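Local structure of dimethylsulfoniopropionate lyase (4B29) at residues Arg109-Arg114 against Pro141-Gly146; Phe115-Leu120 against Arg133-Tyr138; Glu154-Val159 against Ile198-Leu203. The protein probably cleaves dimethylsulfoniopropionate to release dimethylsulfide, as a zinc-binding member of the cupin-type DMSP lyases. One frame throughout, in Å; residues are numbered along the deposited sequence. Where two conformers were deposited one is given.

Interaction 1 of 3, residues Arg109-Arg114 against Pro141-Gly146. With PO4 (phosphate ion), chain E; PO4 (phosphate ion), chain B.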
loop_
_atom_site.group_PDB
_atom_site.type_symbol
_atom_site.label_atom_id
_atom_site.label_comp_id
_atom_site.label_asym_id
_atom_site.label_seq_id
_atom_site.Cartn_x
_atom_site.Cartn_y
_atom_site.Cartn_z
ATOM N N ARG A 109 -15.746 12.428 -3.568
ATOM C CA ARG A 109 -15.962 11.373 -4.553
ATOM C C ARG A 109 -14.799 11.092 -5.524
ATOM O O ARG A 109 -14.556 9.936 -5.882
ATOM C CB ARG A 109 -17.276 11.626 -5.345
ATOM C CG ARG A 109 -17.601 10.558 -6.425
ATOM C CD ARG A 109 -17.845 9.126 -5.839
ATOM N NE ARG A 109 -18.718 9.157 -4.660
ATOM C CZ ARG A 109 -18.817 8.184 -3.755
ATOM N NH1 ARG A 109 -18.092 7.075 -3.859
ATOM N NH2 ARG A 109 -19.641 8.324 -2.731
ATOM N N ASP A 110 -14.101 12.133 -5.993
ATOM C CA ASP A 110 -13.015 11.946 -6.938
ATOM C C ASP A 110 -11.895 11.081 -6.296
ATOM O O ASP A 110 -11.339 10.186 -6.951
ATOM C CB ASP A 110 -12.426 13.306 -7.347
ATOM C CG ASP A 110 -11.258 13.163 -8.317
ATOM O OD1 ASP A 110 -11.426 12.545 -9.388
ATOM O OD2 ASP A 110 -10.166 13.688 -8.012
ATOM N N PHE A 111 -11.597 11.378 -5.039
ATOM C CA PHE A 111 -10.555 10.623 -4.285
ATOM C C PHE A 111 -11.016 9.158 -4.175
ATOM O O PHE A 111 -10.231 8.237 -4.477
ATOM C CB PHE A 111 -10.362 11.291 -2.931
ATOM C CG PHE A 111 -9.218 10.724 -2.092
ATOM C CD1 PHE A 111 -9.391 9.535 -1.365
ATOM C CD2 PHE A 111 -8.014 11.416 -1.967
ATOM C CE1 PHE A 111 -8.355 9.049 -0.530
ATOM C CE2 PHE A 111 -6.972 10.924 -1.139
ATOM C CZ PHE A 111 -7.169 9.726 -0.432
ATOM N N LEU A 112 -12.286 8.932 -3.814
ATOM C CA LEU A 112 -12.811 7.545 -3.729
ATOM C C LEU A 112 -12.791 6.818 -5.064
ATOM O O LEU A 112 -12.567 5.598 -5.114
ATOM C CB LEU A 112 -14.213 7.529 -3.103
ATOM C CG LEU A 112 -14.258 7.989 -1.634
ATOM C CD1 LEU A 112 -15.683 8.079 -1.125
ATOM C CD2 LEU A 112 -13.453 6.999 -0.730
ATOM N N ASN A 113 -13.013 7.536 -6.176
ATOM C CA ASN A 113 -12.942 6.911 -7.494
ATOM C C ASN A 113 -11.546 6.491 -7.902
ATOM O O ASN A 113 -11.362 5.516 -8.642
ATOM C CB ASN A 113 -13.445 7.895 -8.570
ATOM C CG ASN A 113 -14.955 8.035 -8.567
ATOM O OD1 ASN A 113 -15.692 7.144 -8.108
ATOM N ND2 ASN A 113 -15.431 9.165 -9.095
ATOM N N ARG A 114 -10.550 7.261 -7.473
ATOM C CA ARG A 114 -9.227 7.137 -8.060
ATOM C C ARG A 114 -8.166 6.716 -7.008
ATOM O O ARG A 114 -6.978 6.786 -7.264
ATOM C CB ARG A 114 -8.811 8.471 -8.750
ATOM C CG ARG A 114 -9.820 8.823 -9.856
ATOM C CD ARG A 114 -9.250 9.879 -10.833
ATOM N NE ARG A 114 -9.046 11.131 -10.099
ATOM C CZ ARG A 114 -7.845 11.667 -9.887
ATOM N NH1 ARG A 114 -6.749 11.069 -10.357
ATOM N NH2 ARG A 114 -7.749 12.800 -9.210
ATOM N N PRO A 141 -3.178 10.703 -10.049
ATOM C CA PRO A 141 -2.628 12.055 -9.932
ATOM C C PRO A 141 -3.572 13.073 -9.320
ATOM O O PRO A 141 -4.792 12.948 -9.388
ATOM C CB PRO A 141 -2.353 12.458 -11.407
ATOM C CG PRO A 141 -2.467 11.225 -12.216
ATOM C CD PRO A 141 -3.330 10.245 -11.435
ATOM N N GLY A 142 -3.008 14.127 -8.744
ATOM C CA GLY A 142 -3.823 15.250 -8.271
ATOM C C GLY A 142 -4.704 14.987 -7.087
ATOM O O GLY A 142 -5.815 15.527 -6.985
ATOM N N LEU A 143 -4.233 14.118 -6.178
ATOM C CA LEU A 143 -4.993 13.822 -4.965
ATOM C C LEU A 143 -4.239 14.276 -3.738
ATOM O O LEU A 143 -2.999 14.242 -3.710
ATOM C CB LEU A 143 -5.236 12.305 -4.884
ATOM C CG LEU A 143 -6.212 11.734 -5.927
ATOM C CD1 LEU A 143 -6.438 10.199 -5.615
ATOM C CD2 LEU A 143 -7.561 12.472 -5.882
ATOM N N ASP A 144 -4.993 14.731 -2.744
ATOM C CA ASP A 144 -4.405 15.135 -1.478
ATOM C C ASP A 144 -4.994 14.238 -0.394
ATOM O O ASP A 144 -6.166 14.331 -0.040
ATOM C CB ASP A 144 -4.695 16.605 -1.192
ATOM C CG ASP A 144 -3.861 17.153 -0.060
ATOM O OD1 ASP A 144 -2.655 17.470 -0.278
ATOM O OD2 ASP A 144 -4.418 17.275 1.055
ATOM N N TYR A 145 -4.175 13.312 0.071
ATOM C CA TYR A 145 -4.564 12.416 1.172
ATOM C C TYR A 145 -4.178 13.167 2.410
ATOM O O TYR A 145 -2.971 13.316 2.712
ATOM C CB TYR A 145 -3.780 11.102 1.024
ATOM C CG TYR A 145 -4.115 10.002 2.005
ATOM C CD1 TYR A 145 -5.240 10.073 2.837
ATOM C CD2 TYR A 145 -3.321 8.852 2.046
ATOM C CE1 TYR A 145 -5.530 9.023 3.727
ATOM C CE2 TYR A 145 -3.624 7.782 2.917
ATOM C CZ TYR A 145 -4.726 7.898 3.752
ATOM O OH TYR A 145 -5.018 6.838 4.611
ATOM N N GLY A 146 -5.175 13.691 3.125
ATOM C CA GLY A 146 -4.914 14.605 4.245
ATOM C C GLY A 146 -4.364 13.904 5.476
ATOM O O GLY A 146 -4.210 12.665 5.480
HETATM P P PO4 E . -5.547 8.050 -13.404
HETATM O O1 PO4 E . -6.413 7.184 -14.348
HETATM O O2 PO4 E . -4.758 7.202 -12.421
HETATM O O3 PO4 E . -4.463 8.698 -14.230
HETATM O O4 PO4 E . -6.379 9.038 -12.598
HETATM P P PO4 B . -1.965 4.875 5.473
HETATM O O1 PO4 B . -3.350 4.932 4.902
HETATM O O2 PO4 B . -1.367 3.505 5.096
HETATM O O3 PO4 B . -1.068 5.992 4.956
HETATM O O4 PO4 B . -1.966 4.987 6.963
#
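Arg114 and the carbonyl of Pro141 show how one guanidinium can tie helix 109-114 to a loop far along the chain. Both terminal nitrogens converge on Pro141 O, Arg114 NH1 at 2.9 Å and Arg114 NH2 at 3.0 Å, and the oxygen lies in the guanidinium plane. NH1 comes in on a lone pair of Pro141 O, while NH2 arrives nearly along the C=O axis. On the same flat group NE and NH2 take Asp110 side-on, one to each carboxylate oxygen, in two nearly straight bonds forming one salt bridge, Arg114 NH2 to Asp110 OD2 being 2.8 Å. Asp110 sits one helical turn earlier, its CG anti to the backbone N (chi1 179°), which carries the carboxylate to the arginine. Arg114 NH1 has a second acceptor in O4 of a phosphate ion, probably a crystallisation component, 3.0 Å away. Five bonds thus fix the rotation of the guanidinium.

Leu143 CD2 lies 3.3 Å from Arg114 NH2 and also touches Asp110 OD2, packing against the ion pair. Leu143 CD2 also meets Phe111 CD2 at 4.1 Å. The arrangement fastens helix 109-114 to the chain entering strand 144-149 of the cupin β-barrel.

Along that strand, Phe111 reaches Tyr145: Phe111 CZ stands 3.8 Å from Tyr145 CD1, and the ring planes make an oblique 56°. Tyr145 OH donates to O1 of a second phosphate at 2.5 Å, the ion that occupies the zinc site, and is also hydrogen-bonded to Tyr102. Further out, Thr193 holds Leu143 N, and Asp144 OD1 is hydrogen-bonded to the hydroxyl of Thr192.

Interaction 2 of 3, residues Phe115-Leu120 against Arg133-Tyr138. With EDO (1,2-ethanediol), chain F; PO4 (phosphate ion), chain E.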
loop_
_atom_site.group_PDB
_atom_site.type_symbol
_atom_site.label_atom_id
_atom_site.label_comp_id
_atom_site.label_asym_id
_atom_site.label_seq_id
_atom_site.Cartn_x
_atom_site.Cartn_y
_atom_site.Cartn_z
ATOM N N PHE A 115 -8.642 6.205 -5.890
ATOM C CA PHE A 115 -7.720 5.619 -4.889
ATOM C C PHE A 115 -8.352 4.338 -4.369
ATOM O O PHE A 115 -9.588 4.182 -4.350
ATOM C CB PHE A 115 -7.488 6.614 -3.743
ATOM C CG PHE A 115 -7.605 6.002 -2.357
ATOM C CD1 PHE A 115 -8.850 5.965 -1.724
ATOM C CD2 PHE A 115 -6.492 5.436 -1.711
ATOM C CE1 PHE A 115 -9.001 5.428 -0.437
ATOM C CE2 PHE A 115 -6.646 4.861 -0.407
ATOM C CZ PHE A 115 -7.886 4.876 0.204
ATOM N N GLY A 116 -7.517 3.415 -3.916
ATOM C CA GLY A 116 -8.057 2.318 -3.085
ATOM C C GLY A 116 -6.876 1.586 -2.458
ATOM O O GLY A 116 -5.719 1.887 -2.739
ATOM N N TRP A 117 -7.171 0.623 -1.602
ATOM C CA TRP A 117 -6.095 -0.154 -0.995
ATOM C C TRP A 117 -6.575 -1.584 -0.764
ATOM O O TRP A 117 -7.791 -1.852 -0.777
ATOM C CB TRP A 117 -5.672 0.462 0.364
ATOM C CG TRP A 117 -6.697 0.409 1.450
ATOM C CD1 TRP A 117 -7.769 1.223 1.610
ATOM C CD2 TRP A 117 -6.730 -0.530 2.545
ATOM N NE1 TRP A 117 -8.477 0.867 2.760
ATOM C CE2 TRP A 117 -7.857 -0.210 3.340
ATOM C CE3 TRP A 117 -5.907 -1.593 2.922
ATOM C CZ2 TRP A 117 -8.187 -0.923 4.517
ATOM C CZ3 TRP A 117 -6.238 -2.316 4.085
ATOM C CH2 TRP A 117 -7.370 -1.961 4.861
ATOM N N PHE A 118 -5.623 -2.475 -0.497
ATOM C CA PHE A 118 -6.030 -3.812 -0.099
ATOM C C PHE A 118 -4.959 -4.402 0.809
ATOM O O PHE A 118 -3.822 -3.898 0.885
ATOM C CB PHE A 118 -6.287 -4.708 -1.321
ATOM C CG PHE A 118 -5.054 -5.047 -2.160
ATOM C CD1 PHE A 118 -4.245 -6.171 -1.902
ATOM C CD2 PHE A 118 -4.731 -4.246 -3.253
ATOM C CE1 PHE A 118 -3.142 -6.500 -2.747
ATOM C CE2 PHE A 118 -3.649 -4.579 -4.097
ATOM C CZ PHE A 118 -2.825 -5.669 -3.847
ATOM N N GLU A 119 -5.307 -5.498 1.491
ATOM C CA GLU A 119 -4.343 -6.132 2.408
ATOM C C GLU A 119 -3.841 -7.399 1.743
ATOM O O GLU A 119 -4.608 -8.347 1.518
ATOM C CB GLU A 119 -5.057 -6.450 3.741
ATOM C CG GLU A 119 -4.125 -7.018 4.840
ATOM C CD GLU A 119 -4.889 -7.235 6.161
ATOM O OE1 GLU A 119 -6.049 -6.783 6.316
ATOM O OE2 GLU A 119 -4.417 -8.086 6.931
ATOM N N LEU A 120 -2.572 -7.406 1.364
ATOM C CA LEU A 120 -2.025 -8.566 0.697
ATOM C C LEU A 120 -1.800 -9.694 1.685
ATOM O O LEU A 120 -2.121 -10.869 1.403
ATOM C CB LEU A 120 -0.688 -8.168 0.046
ATOM C CG LEU A 120 0.126 -9.301 -0.570
ATOM C CD1 LEU A 120 -0.761 -10.104 -1.646
ATOM C CD2 LEU A 120 1.433 -8.748 -1.184
ATOM N N ARG A 133 1.841 -7.342 8.676
ATOM C CA ARG A 133 0.735 -6.940 7.829
ATOM C C ARG A 133 1.339 -6.172 6.652
ATOM O O ARG A 133 2.241 -5.333 6.857
ATOM C CB ARG A 133 -0.214 -6.084 8.638
ATOM C CG ARG A 133 -1.382 -5.579 7.901
ATOM C CD ARG A 133 -2.268 -4.788 8.889
ATOM N NE ARG A 133 -3.586 -4.517 8.336
ATOM C CZ ARG A 133 -4.095 -3.318 8.087
ATOM N NH1 ARG A 133 -3.387 -2.211 8.264
ATOM N NH2 ARG A 133 -5.316 -3.226 7.630
ATOM N N VAL A 134 0.872 -6.513 5.453
ATOM C CA VAL A 134 1.387 -5.904 4.214
ATOM C C VAL A 134 0.167 -5.370 3.471
ATOM O O VAL A 134 -0.735 -6.126 3.106
ATOM C CB VAL A 134 2.071 -6.947 3.326
ATOM C CG1 VAL A 134 2.575 -6.238 2.033
ATOM C CG2 VAL A 134 3.238 -7.596 4.014
ATOM N N THR A 135 0.133 -4.059 3.230
ATOM C CA THR A 135 -0.964 -3.467 2.470
ATOM C C THR A 135 -0.426 -2.774 1.218
ATOM O O THR A 135 0.771 -2.508 1.107
ATOM C CB THR A 135 -1.821 -2.457 3.247
ATOM O OG1 THR A 135 -0.995 -1.357 3.692
ATOM C CG2 THR A 135 -2.463 -3.134 4.454
ATOM N N VAL A 136 -1.335 -2.517 0.290
ATOM C CA VAL A 136 -0.962 -1.863 -0.983
ATOM C C VAL A 136 -1.946 -0.725 -1.204
ATOM O O VAL A 136 -3.158 -0.893 -0.989
ATOM C CB VAL A 136 -1.079 -2.899 -2.176
ATOM C CG1 VAL A 136 -1.043 -2.135 -3.560
ATOM C CG2 VAL A 136 0.045 -3.918 -2.097
ATOM N N GLY A 137 -1.465 0.459 -1.651
ATOM C CA GLY A 137 -2.381 1.574 -1.914
ATOM C C GLY A 137 -2.070 2.127 -3.312
ATOM O O GLY A 137 -0.918 1.983 -3.803
ATOM N N TYR A 138 -3.092 2.649 -3.983
ATOM C CA TYR A 138 -2.902 3.374 -5.257
ATOM C C TYR A 138 -3.643 4.683 -5.155
ATOM O O TYR A 138 -4.776 4.738 -4.650
ATOM C CB TYR A 138 -3.492 2.571 -6.415
ATOM C CG TYR A 138 -3.419 3.351 -7.729
ATOM C CD1 TYR A 138 -2.279 3.274 -8.513
ATOM C CD2 TYR A 138 -4.488 4.174 -8.105
ATOM C CE1 TYR A 138 -2.214 4.008 -9.765
ATOM C CE2 TYR A 138 -4.430 4.938 -9.317
ATOM C CZ TYR A 138 -3.303 4.792 -10.118
ATOM O OH TYR A 138 -3.271 5.528 -11.304
HETATM C C1 EDO F . -0.795 1.694 1.988
HETATM O O1 EDO F . -0.391 2.784 1.157
HETATM C C2 EDO F . -2.294 1.775 2.099
HETATM O O2 EDO F . -2.612 0.820 3.091
HETATM P P PO4 E . -5.547 8.050 -13.404
HETATM O O1 PO4 E . -6.413 7.184 -14.348
HETATM O O2 PO4 E . -4.758 7.202 -12.421
HETATM O O3 PO4 E . -4.463 8.698 -14.230
HETATM O O4 PO4 E . -6.379 9.038 -12.598
HETATM O O HOH W 1 -5.424 -6.758 9.414
#
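Phe118 and Val136 meet because Phe118 CG sits between its backbone N and carbonyl carbon (chi1 67°), a crowded position that lays the ring alongside the neighbouring strand. Val136 CB stands over one ring face, 3.9 Å from the Phe118 centroid, in a CH-pi contact offset toward the rim. Trp117 adopts the same first torsion (66°) on the sheet's other face, where its CZ3 lies 3.9 Å from Thr135 CG2 and its CH2 3.7 Å from Arg133 NH2. Arg133 is stretched from CG to NE and crosses Glu119 at roughly right angles, carboxylate and guanidinium planes 71° apart. Their salt bridge is long, 3.9 Å from Glu119 OE1 to Arg133 NH2. Stronger polar partners lie outside: Ser124 for Glu119, which is also salt-bridged to Arg99, and Asp212 for Arg133.

Four backbone bonds pair Gly116 with Tyr138 and Phe118 with Val136, and a fifth runs from Leu120 N to Val134 O. Thr135 OG1 is hydrogen-bonded to Trp204 NE1 and, at 2.8 Å, to O2 of an ethanediol probably from the crystallisation liquor. Phe118 and Leu120 pack on helix 24-41, whereas Thr135 faces the zinc side: an antiparallel strand pair of the cupin barrel, helices outside and metal pocket within.

Interaction 3 of 3, residues Glu154-Val159 against Ile198-Leu203. With ZN (zinc ion), chain J; PO4 (phosphate ion), chain B; EDO (1,2-ethanediol), chain F.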
loop_
_atom_site.group_PDB
_atom_site.type_symbol
_atom_site.label_atom_id
_atom_site.label_comp_id
_atom_site.label_asym_id
_atom_site.label_seq_id
_atom_site.Cartn_x
_atom_site.Cartn_y
_atom_site.Cartn_z
ATOM N N GLU A 154 4.360 1.997 10.738
ATOM C CA GLU A 154 4.176 1.609 9.343
ATOM C C GLU A 154 5.449 1.978 8.607
ATOM O O GLU A 154 6.135 2.929 8.976
ATOM C CB GLU A 154 2.987 2.443 8.872
ATOM C CG GLU A 154 2.894 2.791 7.522
ATOM C CD GLU A 154 1.584 3.474 7.220
ATOM O OE1 GLU A 154 1.402 4.672 7.516
ATOM O OE2 GLU A 154 0.744 2.849 6.587
ATOM N N LEU A 155 5.782 1.202 7.587
ATOM C CA LEU A 155 6.969 1.483 6.735
ATOM C C LEU A 155 6.460 1.462 5.298
ATOM O O LEU A 155 6.117 0.397 4.755
ATOM C CB LEU A 155 8.055 0.425 6.957
ATOM C CG LEU A 155 9.327 0.643 6.104
ATOM C CD1 LEU A 155 9.987 2.012 6.390
ATOM C CD2 LEU A 155 10.314 -0.504 6.355
ATOM N N TYR A 156 6.381 2.651 4.682
ATOM C CA TYR A 156 5.991 2.737 3.284
ATOM C C TYR A 156 7.157 2.369 2.368
ATOM O O TYR A 156 8.320 2.628 2.679
ATOM C CB TYR A 156 5.657 4.225 2.932
ATOM C CG TYR A 156 4.201 4.499 2.874
ATOM C CD1 TYR A 156 3.478 4.702 4.071
ATOM C CD2 TYR A 156 3.511 4.523 1.675
ATOM C CE1 TYR A 156 2.089 4.989 4.021
ATOM C CE2 TYR A 156 2.162 4.794 1.614
ATOM C CZ TYR A 156 1.444 4.977 2.794
ATOM O OH TYR A 156 0.104 5.264 2.723
ATOM N N SER A 157 6.815 1.775 1.205
ATOM C CA SER A 157 7.746 1.775 0.046
ATOM C C SER A 157 6.944 2.250 -1.140
ATOM O O SER A 157 5.719 2.052 -1.215
ATOM C CB SER A 157 8.393 0.392 -0.243
ATOM O OG SER A 157 7.425 -0.529 -0.782
ATOM N N VAL A 158 7.660 2.875 -2.088
ATOM C CA VAL A 158 7.028 3.226 -3.347
ATOM C C VAL A 158 7.331 2.152 -4.413
ATOM O O VAL A 158 8.488 1.791 -4.620
ATOM C CB VAL A 158 7.604 4.581 -3.835
ATOM C CG1 VAL A 158 6.857 4.995 -5.177
ATOM C CG2 VAL A 158 7.316 5.621 -2.741
ATOM N N VAL A 159 6.274 1.683 -5.088
ATOM C CA VAL A 159 6.482 0.673 -6.130
ATOM C C VAL A 159 6.605 1.374 -7.470
ATOM O O VAL A 159 7.523 1.031 -8.242
ATOM C CB VAL A 159 5.303 -0.330 -6.200
ATOM C CG1 VAL A 159 5.567 -1.401 -7.298
ATOM C CG2 VAL A 159 5.206 -1.048 -4.807
ATOM N N ILE A 198 0.666 7.213 -7.714
ATOM C CA ILE A 198 1.638 6.448 -6.928
ATOM C C ILE A 198 1.003 5.123 -6.509
ATOM O O ILE A 198 -0.186 5.066 -6.217
ATOM C CB ILE A 198 2.150 7.216 -5.660
ATOM C CG1 ILE A 198 3.372 6.482 -5.069
ATOM C CG2 ILE A 198 1.008 7.508 -4.616
ATOM C CD1 ILE A 198 4.049 7.281 -3.962
ATOM N N LEU A 199 1.826 4.089 -6.541
ATOM C CA LEU A 199 1.415 2.734 -6.105
ATOM C C LEU A 199 2.413 2.355 -5.010
ATOM O O LEU A 199 3.636 2.445 -5.218
ATOM C CB LEU A 199 1.521 1.793 -7.297
ATOM C CG LEU A 199 1.245 0.282 -7.079
ATOM C CD1 LEU A 199 -0.202 0.077 -6.636
ATOM C CD2 LEU A 199 1.587 -0.544 -8.360
ATOM N N THR A 200 1.892 1.937 -3.838
ATOM C CA THR A 200 2.766 1.720 -2.660
ATOM C C THR A 200 2.571 0.314 -2.116
ATOM O O THR A 200 1.510 -0.306 -2.347
ATOM C CB THR A 200 2.414 2.684 -1.512
ATOM O OG1 THR A 200 1.028 2.525 -1.178
ATOM C CG2 THR A 200 2.646 4.193 -1.992
ATOM N N LEU A 201 3.583 -0.157 -1.397
ATOM C CA LEU A 201 3.468 -1.441 -0.686
ATOM C C LEU A 201 4.036 -1.151 0.712
ATOM O O LEU A 201 5.152 -0.603 0.847
ATOM C CB LEU A 201 4.220 -2.558 -1.440
ATOM C CG LEU A 201 3.980 -3.916 -0.738
ATOM C CD1 LEU A 201 3.868 -5.068 -1.773
ATOM C CD2 LEU A 201 5.146 -4.162 0.217
ATOM N N VAL A 202 3.264 -1.486 1.747
ATOM C CA VAL A 202 3.527 -0.908 3.084
ATOM C C VAL A 202 3.530 -2.035 4.117
ATOM O O VAL A 202 2.692 -2.929 4.048
ATOM C CB VAL A 202 2.390 0.064 3.413
ATOM C CG1 VAL A 202 2.511 0.645 4.836
ATOM C CG2 VAL A 202 2.368 1.198 2.347
ATOM N N LEU A 203 4.481 -1.982 5.029
ATOM C CA LEU A 203 4.485 -2.933 6.165
ATOM C C LEU A 203 3.978 -2.238 7.435
ATOM O O LEU A 203 4.147 -0.994 7.633
ATOM C CB LEU A 203 5.908 -3.383 6.489
ATOM C CG LEU A 203 6.782 -3.940 5.325
ATOM C CD1 LEU A 203 8.090 -4.458 5.837
ATOM C CD2 LEU A 203 5.994 -5.071 4.591
HETATM ZN ZN ZN J . -0.402 5.393 7.916
HETATM P P PO4 B . -1.965 4.875 5.473
HETATM O O1 PO4 B . -3.350 4.932 4.902
HETATM O O2 PO4 B . -1.367 3.505 5.096
HETATM O O3 PO4 B . -1.068 5.992 4.956
HETATM O O4 PO4 B . -1.966 4.987 6.963
HETATM C C1 EDO F . -0.795 1.694 1.988
HETATM O O1 EDO F . -0.391 2.784 1.157
HETATM C C2 EDO F . -2.294 1.775 2.099
HETATM O O2 EDO F . -2.612 0.820 3.091
#
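Ser157 and Leu201 are joined by a backbone bond and a side-chain bond that share one acceptor: Leu201 O accepts both the backbone N of Ser157 and its OG, the latter at 2.8 Å. With chi1 at 71° the hydroxyl is set between the backbone N and the carbonyl carbon, reaching across to that oxygen; Trp38 NE1 is a further partner of OG. The pair belongs to an antiparallel ladder. Leu155 and Leu203 exchange N-H and C=O, Leu201 N returns a bond to Ser157 O, and Val159 N closes on Leu199 O at 2.7 Å.

On the face carrying Tyr156 and Val202 several polar groups reach the zinc and its phosphate. Glu154 OE1 binds zinc at 2.0 Å, with His150 and His189 as the other protein ligands and a phosphate oxygen, O4, as the fourth. His183 ND1 is hydrogen-bonded to the same OE1, a second-shell partner positioning the carboxylate. Glu154 OE2 lies 2.7 Å from phosphate O2 and 3.3 Å from Val202 CG1. Tyr156 OH donates to phosphate O3 at 2.6 Å and takes a weak bond from an ethanediol, whose O1 is also hydrogen-bonded to Thr200 OG1 at 2.7 Å. Val202 CG2 holds the tyrosine from one face, 3.6 Å from the Tyr156 ring centroid and 12° off its normal, while Thr200 CG2 meets the ring edge. Phosphate and ethanediol, probably from the crystallisation liquor, lie in the cupin pocket.

Leu155, Ser157 and Leu201 pack on helix 43-48, Val159 and Leu199 on helix 83-92, and Leu201 also on helix 24-41; strand 133-139 flanks 198-205 on its other side.

In the fold
From the N terminus, the chain passes through helix 109-114 directly into strand 115-122, returns along 133-139 and runs on to 144-149. Interaction 2 closes the short inner loop of this excursion, and interaction 1 closes the longer one around it, fastening the helix to the start of the second sheet. Interaction 3 follows in series, its 38-residue loop supplying strands to both sheets before 198-205 settles beside 133-139. There Thr135 O and Gly137 O probably accept bonds from Val202 N and Thr200 N, joining interactions 2 and 3 into one sheet. Interactions 1 and 3, about 17 Å apart between centres, do not touch but share the phosphate at the zinc.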